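Local structure of Alpha/beta hydrolase (Novosphingobium aromaticivorans, 3BWX) at residues G138-R150 with Y198-G211. The protein probably acts as a hydrolase of the alpha/beta hydrolase family, on a substrate not identified, and binds calcium. The protein carries 1 engineered substitution. Residues are numbered along the deposited sequence; the frame is centred on the assembly and turned at random. Where two conformers were deposited one is given.
Sequences GLERIRGYVGQGR and YDMKIAEPFEAPVG. Engineered in segment 198-211: V210 (natural residue Ala). With CA (calcium ion), chain B.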
ATOM      1  N   GLY A 138      -9.434   5.605 -12.824  1.00 23.40           N
ATOM      2  CA  GLY A 138      -8.302   5.641 -11.941  1.00 24.93           C
ATOM      3  C   GLY A 138      -6.997   5.261 -12.607  1.00 24.54           C
ATOM      4  O   GLY A 138      -5.960   5.849 -12.293  1.00 24.27           O
ATOM      5  N   LEU A 139      -7.034   4.272 -13.504  1.00 25.29           N
ATOM      6  CA  LEU A 139      -5.805   3.828 -14.166  1.00 26.08           C
ATOM      7  C   LEU A 139      -5.280   4.934 -15.080  1.00 23.36           C
ATOM      8  O   LEU A 139      -4.089   5.204 -15.090  1.00 21.89           O
ATOM      9  CB  LEU A 139      -6.022   2.538 -14.960  1.00 30.01           C
ATOM     10  CG  LEU A 139      -6.196   1.301 -14.085  1.00 31.24           C
ATOM     11  CD1 LEU A 139      -6.538   0.084 -14.934  1.00 36.81           C
ATOM     12  CD2 LEU A 139      -4.925   1.087 -13.269  1.00 29.15           C
ATOM     13  N   GLU A 140      -6.186   5.583 -15.804  1.00 22.87           N
ATOM     14  CA  GLU A 140      -5.856   6.777 -16.614  1.00 21.98           C
ATOM     15  C   GLU A 140      -5.152   7.877 -15.796  1.00 21.88           C
ATOM     16  O   GLU A 140      -4.116   8.422 -16.211  1.00 23.94           O
ATOM     17  CB  GLU A 140      -7.131   7.324 -17.267  1.00 21.28           C
ATOM     18  N   ARG A 141      -5.672   8.168 -14.604  1.00 21.23           N
ATOM     19  CA  ARG A 141      -5.049   9.173 -13.744  1.00 21.08           C
ATOM     20  C   ARG A 141      -3.640   8.741 -13.345  1.00 24.24           C
ATOM     21  O   ARG A 141      -2.718   9.546 -13.370  1.00 22.19           O
ATOM     22  CB  ARG A 141      -5.906   9.464 -12.499  1.00 21.95           C
ATOM     23  N   ILE A 142      -3.443   7.458 -13.040  1.00 24.66           N
ATOM     24  CA  ILE A 142      -2.124   7.003 -12.583  1.00 25.07           C
ATOM     25  C   ILE A 142      -1.062   7.203 -13.675  1.00 24.14           C
ATOM     26  O   ILE A 142       0.008   7.807 -13.454  1.00 22.02           O
ATOM     27  CB  ILE A 142      -2.184   5.538 -12.102  1.00 25.76           C
ATOM     28  CG1 ILE A 142      -2.997   5.479 -10.792  1.00 28.93           C
ATOM     29  CG2 ILE A 142      -0.765   5.014 -11.895  1.00 28.10           C
ATOM     30  CD1 ILE A 142      -3.464   4.087 -10.359  1.00 27.80           C
ATOM     31  N   ARG A 143      -1.366   6.691 -14.855  1.00 25.53           N
ATOM     32  CA  ARG A 143      -0.517   6.881 -16.004  1.00 26.81           C
ATOM     33  C   ARG A 143      -0.136   8.363 -16.139  1.00 27.13           C
ATOM     34  O   ARG A 143       0.998   8.700 -16.494  1.00 29.74           O
ATOM     35  CB  ARG A 143      -1.249   6.430 -17.264  1.00 28.01           C
ATOM     36  CG  ARG A 143      -1.436   4.942 -17.409  1.00 30.23           C
ATOM     37  CD  ARG A 143      -1.785   4.605 -18.878  1.00 35.45           C
ATOM     38  NE  ARG A 143      -3.065   5.194 -19.313  1.00 37.96           N
ATOM     39  CZ  ARG A 143      -4.268   4.665 -19.067  1.00 39.90           C
ATOM     40  NH1 ARG A 143      -4.379   3.521 -18.391  1.00 41.12           N
ATOM     41  NH2 ARG A 143      -5.367   5.275 -19.506  1.00 44.08           N
ATOM     42  N   GLY A 144      -1.083   9.245 -15.839  1.00 25.46           N
ATOM     43  CA  GLY A 144      -0.858  10.686 -15.962  1.00 24.18           C
ATOM     44  C   GLY A 144       0.028  11.363 -14.931  1.00 25.57           C
ATOM     45  O   GLY A 144       0.616  12.409 -15.224  1.00 27.41           O
ATOM     46  N   TYR A 145       0.128  10.824 -13.721  1.00 22.02           N
ATOM     47  CA  TYR A 145       0.858  11.539 -12.667  1.00 20.36           C
ATOM     48  C   TYR A 145       2.200  10.908 -12.276  1.00 19.18           C
ATOM     49  O   TYR A 145       3.093  11.585 -11.787  1.00 19.04           O
ATOM     50  CB  TYR A 145      -0.031  11.737 -11.427  1.00 23.32           C
ATOM     51  CG  TYR A 145      -0.108  10.557 -10.476  1.00 25.59           C
ATOM     52  CD1 TYR A 145       0.914  10.304  -9.537  1.00 24.17           C
ATOM     53  CD2 TYR A 145      -1.204   9.716 -10.487  1.00 28.06           C
ATOM     54  CE1 TYR A 145       0.844   9.220  -8.662  1.00 29.06           C
ATOM     55  CE2 TYR A 145      -1.287   8.628  -9.607  1.00 37.03           C
ATOM     56  CZ  TYR A 145      -0.264   8.393  -8.698  1.00 35.42           C
ATOM     57  OH  TYR A 145      -0.365   7.327  -7.840  1.00 38.73           O
ATOM     58  N   VAL A 146       2.334   9.609 -12.477  1.00 17.13           N
ATOM     59  CA  VAL A 146       3.556   8.947 -12.061  1.00 17.07           C
ATOM     60  C   VAL A 146       4.736   9.462 -12.857  1.00 16.79           C
ATOM     61  O   VAL A 146       4.663   9.569 -14.074  1.00 17.14           O
ATOM     62  CB  VAL A 146       3.414   7.414 -12.178  1.00 17.77           C
ATOM     63  CG1 VAL A 146       4.743   6.716 -11.988  1.00 13.97           C
ATOM     64  CG2 VAL A 146       2.445   6.921 -11.122  1.00 17.63           C
ATOM     65  N   GLY A 147       5.810   9.795 -12.146  1.00 16.80           N
ATOM     66  CA  GLY A 147       7.040  10.256 -12.743  1.00 22.62           C
ATOM     67  C   GLY A 147       6.975  11.655 -13.376  1.00 25.13           C
ATOM     68  O   GLY A 147       7.947  12.069 -14.024  1.00 26.38           O
ATOM     69  N   GLN A 148       5.849  12.375 -13.221  1.00 26.48           N
ATOM     70  CA  GLN A 148       5.668  13.696 -13.871  1.00 27.49           C
ATOM     71  C   GLN A 148       6.630  14.727 -13.300  1.00 27.55           C
ATOM     72  O   GLN A 148       7.051  15.665 -13.985  1.00 27.09           O
ATOM     73  CB  GLN A 148       4.228  14.182 -13.803  1.00 27.69           C
ATOM     74  CG  GLN A 148       3.383  13.641 -14.960  1.00 33.60           C
ATOM     75  N   GLY A 149       7.010  14.540 -12.053  1.00 25.42           N
ATOM     76  CA  GLY A 149       8.274  15.086 -11.583  1.00 24.63           C
ATOM     77  C   GLY A 149       8.202  16.476 -10.986  1.00 22.77           C
ATOM     78  O   GLY A 149       9.249  17.129 -10.798  1.00 23.53           O
ATOM     79  N   ARG A 150       7.001  16.935 -10.647  1.00 19.85           N
ATOM     80  CA  ARG A 150       6.906  18.254  -9.976  1.00 20.29           C
ATOM     81  C   ARG A 150       7.640  18.261  -8.654  1.00 17.71           C
ATOM     82  O   ARG A 150       7.582  17.297  -7.912  1.00 17.15           O
ATOM     83  CB  ARG A 150       5.470  18.691  -9.784  1.00 20.26           C
ATOM     84  CG  ARG A 150       4.980  19.623 -10.901  1.00 26.78           C
ATOM     85  CD  ARG A 150       3.566  20.158 -10.637  1.00 26.32           C
ATOM     86  NE  ARG A 150       3.520  21.470  -9.987  1.00 28.54           N
ATOM     87  CZ  ARG A 150       2.400  22.059  -9.557  1.00 27.66           C
ATOM     88  NH1 ARG A 150       1.217  21.469  -9.702  1.00 28.68           N
ATOM     89  NH2 ARG A 150       2.452  23.259  -9.000  1.00 30.15           N
ATOM     90  N   TYR A 198      10.294   8.581  -4.727  1.00  8.45           N
ATOM     91  CA  TYR A 198      10.464   7.346  -5.479  1.00  8.23           C
ATOM     92  C   TYR A 198      11.328   7.640  -6.687  1.00 10.14           C
ATOM     93  O   TYR A 198      11.452   8.802  -7.090  1.00 10.00           O
ATOM     94  CB  TYR A 198       9.116   6.668  -5.878  1.00  6.19           C
ATOM     95  CG  TYR A 198       8.222   7.471  -6.767  1.00  7.56           C
ATOM     96  CD1 TYR A 198       8.370   7.422  -8.151  1.00 12.98           C
ATOM     97  CD2 TYR A 198       7.196   8.241  -6.262  1.00 11.22           C
ATOM     98  CE1 TYR A 198       7.532   8.175  -8.981  1.00 13.75           C
ATOM     99  CE2 TYR A 198       6.387   8.984  -7.088  1.00 13.04           C
ATOM    100  CZ  TYR A 198       6.546   8.942  -8.445  1.00 12.30           C
ATOM    101  OH  TYR A 198       5.732   9.660  -9.307  1.00 14.64           O
ATOM    102  N   ASP A 199      11.909   6.589  -7.262  1.00  7.96           N
ATOM    103  CA  ASP A 199      12.657   6.708  -8.529  1.00  4.94           C
ATOM    104  C   ASP A 199      11.733   7.107  -9.721  1.00  4.59           C
ATOM    105  O   ASP A 199      10.820   6.363 -10.068  1.00  8.35           O
ATOM    106  CB  ASP A 199      13.276   5.329  -8.838  1.00  7.61           C
ATOM    107  CG  ASP A 199      14.269   5.346 -10.000  1.00  9.30           C
ATOM    108  OD1 ASP A 199      14.387   6.374 -10.692  1.00  7.97           O
ATOM    109  OD2 ASP A 199      14.941   4.310 -10.154  1.00 10.78           O
HETATM  110  N   MSE A 200      11.957   8.279 -10.317  0.50  8.00           N
HETATM  111  CA  MSE A 200      11.186   8.700 -11.457  0.50  9.08           C
HETATM  112  C   MSE A 200      11.132   7.657 -12.573  0.50  6.40           C
HETATM  113  O   MSE A 200      10.099   7.543 -13.254  0.50  6.66           O
HETATM  114  CB  MSE A 200      11.710  10.035 -12.013  0.50 11.90           C
HETATM  115  CG  MSE A 200      11.422  11.234 -11.126  0.50 13.51           C
HETATM  116 SE   MSE A 200       9.549  11.569 -10.618  0.37 23.60          SE
HETATM  117  CE  MSE A 200       9.652  11.102  -8.707  0.50 11.75           C
ATOM    118  N   LYS A 201      12.188   6.849 -12.708  1.00 10.08           N
ATOM    119  CA  LYS A 201      12.248   5.833 -13.741  1.00  7.52           C
ATOM    120  C   LYS A 201      11.177   4.747 -13.625  1.00  8.38           C
ATOM    121  O   LYS A 201      11.010   3.994 -14.594  1.00  9.06           O
ATOM    122  CB  LYS A 201      13.627   5.208 -13.829  1.00  9.92           C
ATOM    123  CG  LYS A 201      14.643   6.228 -14.296  1.00 12.39           C
ATOM    124  CD  LYS A 201      16.007   5.638 -14.589  1.00 22.37           C
ATOM    125  CE  LYS A 201      16.895   6.709 -15.175  1.00 24.00           C
ATOM    126  NZ  LYS A 201      18.314   6.302 -15.193  1.00 38.02           N
ATOM    127  N   ILE A 202      10.483   4.668 -12.478  1.00  9.28           N
ATOM    128  CA  ILE A 202       9.303   3.860 -12.344  1.00 10.20           C
ATOM    129  C   ILE A 202       8.263   4.187 -13.409  1.00  9.32           C
ATOM    130  O   ILE A 202       7.505   3.324 -13.776  1.00  9.02           O
ATOM    131  CB  ILE A 202       8.718   3.954 -10.888  1.00 11.18           C
ATOM    132  CG1 ILE A 202       9.641   3.242  -9.889  1.00 10.65           C
ATOM    133  CG2 ILE A 202       7.293   3.435 -10.808  1.00 16.40           C
ATOM    134  CD1 ILE A 202       9.421   3.653  -8.395  1.00 16.23           C
ATOM    135  N   ALA A 203       8.258   5.412 -13.907  1.00  9.64           N
ATOM    136  CA  ALA A 203       7.303   5.816 -14.947  1.00  9.57           C
ATOM    137  C   ALA A 203       7.580   5.230 -16.335  1.00 10.53           C
ATOM    138  O   ALA A 203       6.755   5.322 -17.230  1.00  9.44           O
ATOM    139  CB  ALA A 203       7.280   7.361 -15.036  1.00  9.21           C
ATOM    140  N   GLU A 204       8.784   4.725 -16.562  1.00  8.06           N
ATOM    141  CA  GLU A 204       9.145   4.143 -17.849  1.00  9.03           C
ATOM    142  C   GLU A 204       8.289   2.917 -18.082  1.00  9.36           C
ATOM    143  O   GLU A 204       8.224   2.019 -17.235  1.00  9.97           O
ATOM    144  CB  GLU A 204      10.645   3.803 -17.894  1.00 10.09           C
ATOM    145  CG  GLU A 204      11.511   5.048 -17.843  1.00 13.23           C
ATOM    146  CD  GLU A 204      13.023   4.749 -17.847  1.00 12.16           C
ATOM    147  OE1 GLU A 204      13.409   3.571 -18.029  1.00 11.68           O
ATOM    148  OE2 GLU A 204      13.809   5.706 -17.617  1.00 18.36           O
ATOM    149  N   PRO A 205       7.534   2.900 -19.187  1.00  7.31           N
ATOM    150  CA  PRO A 205       6.597   1.760 -19.370  1.00  8.62           C
ATOM    151  C   PRO A 205       7.201   0.396 -19.614  1.00 10.70           C
ATOM    152  O   PRO A 205       6.689  -0.618 -19.103  1.00  9.96           O
ATOM    153  CB  PRO A 205       5.766   2.176 -20.577  1.00  9.88           C
ATOM    154  CG  PRO A 205       6.592   3.149 -21.326  1.00 11.28           C
ATOM    155  CD  PRO A 205       7.330   3.907 -20.242  1.00  8.21           C
ATOM    156  N   PHE A 206       8.269   0.369 -20.397  1.00  9.47           N
ATOM    157  CA  PHE A 206       8.748  -0.870 -21.001  1.00  9.71           C
ATOM    158  C   PHE A 206       7.550  -1.593 -21.612  1.00  8.22           C
ATOM    159  O   PHE A 206       6.847  -0.988 -22.393  1.00  9.85           O
ATOM    160  CB  PHE A 206       9.557  -1.674 -19.987  1.00 11.50           C
ATOM    161  CG  PHE A 206      10.893  -1.063 -19.711  1.00  7.95           C
ATOM    162  CD1 PHE A 206      11.986  -1.301 -20.531  1.00  8.07           C
ATOM    163  CD2 PHE A 206      11.010  -0.122 -18.687  1.00  6.92           C
ATOM    164  CE1 PHE A 206      13.213  -0.692 -20.244  1.00  7.30           C
ATOM    165  CE2 PHE A 206      12.235   0.519 -18.427  1.00 11.78           C
ATOM    166  CZ  PHE A 206      13.313   0.218 -19.166  1.00 17.47           C
ATOM    167  N   GLU A 207       7.226  -2.818 -21.225  1.00 12.93           N
ATOM    168  CA  GLU A 207       6.140  -3.511 -21.968  1.00 14.92           C
ATOM    169  C   GLU A 207       4.707  -2.975 -21.782  1.00 14.46           C
ATOM    170  O   GLU A 207       3.835  -3.198 -22.627  1.00 16.86           O
ATOM    171  CB  GLU A 207       6.156  -4.998 -21.692  1.00 19.06           C
ATOM    172  CG  GLU A 207       7.466  -5.666 -22.148  1.00 29.60           C
ATOM    173  CD  GLU A 207       7.727  -6.972 -21.436  1.00 40.93           C
ATOM    174  OE1 GLU A 207       7.871  -6.938 -20.188  1.00 42.21           O
ATOM    175  OE2 GLU A 207       7.793  -8.022 -22.133  1.00 48.72           O
ATOM    176  N   ALA A 208       4.454  -2.272 -20.688  1.00 13.50           N
ATOM    177  CA  ALA A 208       3.091  -1.757 -20.427  1.00 14.11           C
ATOM    178  C   ALA A 208       3.170  -0.554 -19.543  1.00 11.31           C
ATOM    179  O   ALA A 208       4.019  -0.511 -18.668  1.00 12.52           O
ATOM    180  CB  ALA A 208       2.238  -2.822 -19.755  1.00 13.55           C
ATOM    181  N   PRO A 209       2.268   0.400 -19.729  1.00 12.87           N
ATOM    182  CA  PRO A 209       2.276   1.590 -18.906  1.00 14.22           C
ATOM    183  C   PRO A 209       2.208   1.259 -17.435  1.00 15.36           C
ATOM    184  O   PRO A 209       1.575   0.280 -17.026  1.00 14.58           O
ATOM    185  CB  PRO A 209       0.965   2.279 -19.272  1.00 19.06           C
ATOM    186  CG  PRO A 209       0.651   1.803 -20.606  1.00 19.86           C
ATOM    187  CD  PRO A 209       1.137   0.385 -20.673  1.00 19.72           C
ATOM    188  N   VAL A 210       2.802   2.132 -16.645  1.00 12.85           N
ATOM    189  CA  VAL A 210       2.860   1.967 -15.219  1.00 11.34           C
ATOM    190  C   VAL A 210       1.445   1.870 -14.644  1.00 13.34           C
ATOM    191  O   VAL A 210       0.527   2.560 -15.064  1.00 14.74           O
ATOM    192  CB  VAL A 210       3.684   3.096 -14.512  1.00 13.09           C
ATOM    193  CG1 VAL A 210       3.035   4.490 -14.730  1.00 11.78           C
ATOM    194  CG2 VAL A 210       3.877   2.795 -13.021  1.00 12.78           C
ATOM    195  N   GLY A 211       1.291   0.974 -13.689  1.00 15.45           N
ATOM    196  CA  GLY A 211       0.002   0.771 -13.069  1.00 17.25           C
ATOM    197  C   GLY A 211      -0.860  -0.275 -13.740  1.00 18.26           C
ATOM    198  O   GLY A 211      -1.940  -0.628 -13.217  1.00 18.50           O
TER
HETATM  199 CA    CA B 285       5.556  -1.301 -17.018  1.00 12.99          CA
HETATM  200  O   HOH W   1      -2.038   2.634 -15.120  1.00 38.47           O
HETATM  201  O   HOH W   2       6.162  12.867 -10.227  1.00 35.17           O
HETATM  202  O   HOH W   3       6.089   0.717 -15.984  1.00 12.28           O
HETATM  203  O   HOH W   4       5.697  -3.425 -18.111  1.00 12.61           O
HETATM  204  O   HOH W   5       3.277  -1.797 -16.333  1.00 13.11           O
HETATM  205  O   HOH W   6       7.887  -1.727 -16.452  1.00 11.46           O
HETATM  206  O   HOH W   7       5.600  -1.992 -14.478  1.00 13.09           O
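V146 and G147, in the turn that ends helix 136-145, pack against Y198, A203 and V210 of the long loop after strand 194-196, a mainly apolar helix-end-to-loop contact with one hydrogen bond across it. G147 N donates to Y198 OH at 2.8 Å, nearly linear (177°) and close to the ring plane. Y198 CG sits between its backbone N and carbonyl carbon (chi1 62°), a rotamer that aims the hydroxyl at the turn. A phenylalanine here would probably leave G147 N without this acceptor and the turn less firmly held. G147 has a positive phi (70°), and any CB would collide with A203 CB and crowd M200 O. The methyls of V146 and the engineered V210 meet tip to tip, V146 CG1 to V210 CG1 at 3.9 Å, while V146 CG1 also lies 4.0 Å from A203 CB. Farther up the helix, R143 lays its CD alongside P209 CB (3.6 Å), and a water links L139 O to V210 O. The same loop holds calcium through P205 O and A208 O, five waters completing the site. Helix 136-145 leads through this turn to strand 151-152, which pairs antiparallel with strand 194-196, so the contact joins chain flanking that small three-stranded sheet, separate from the eight-stranded mixed sheet.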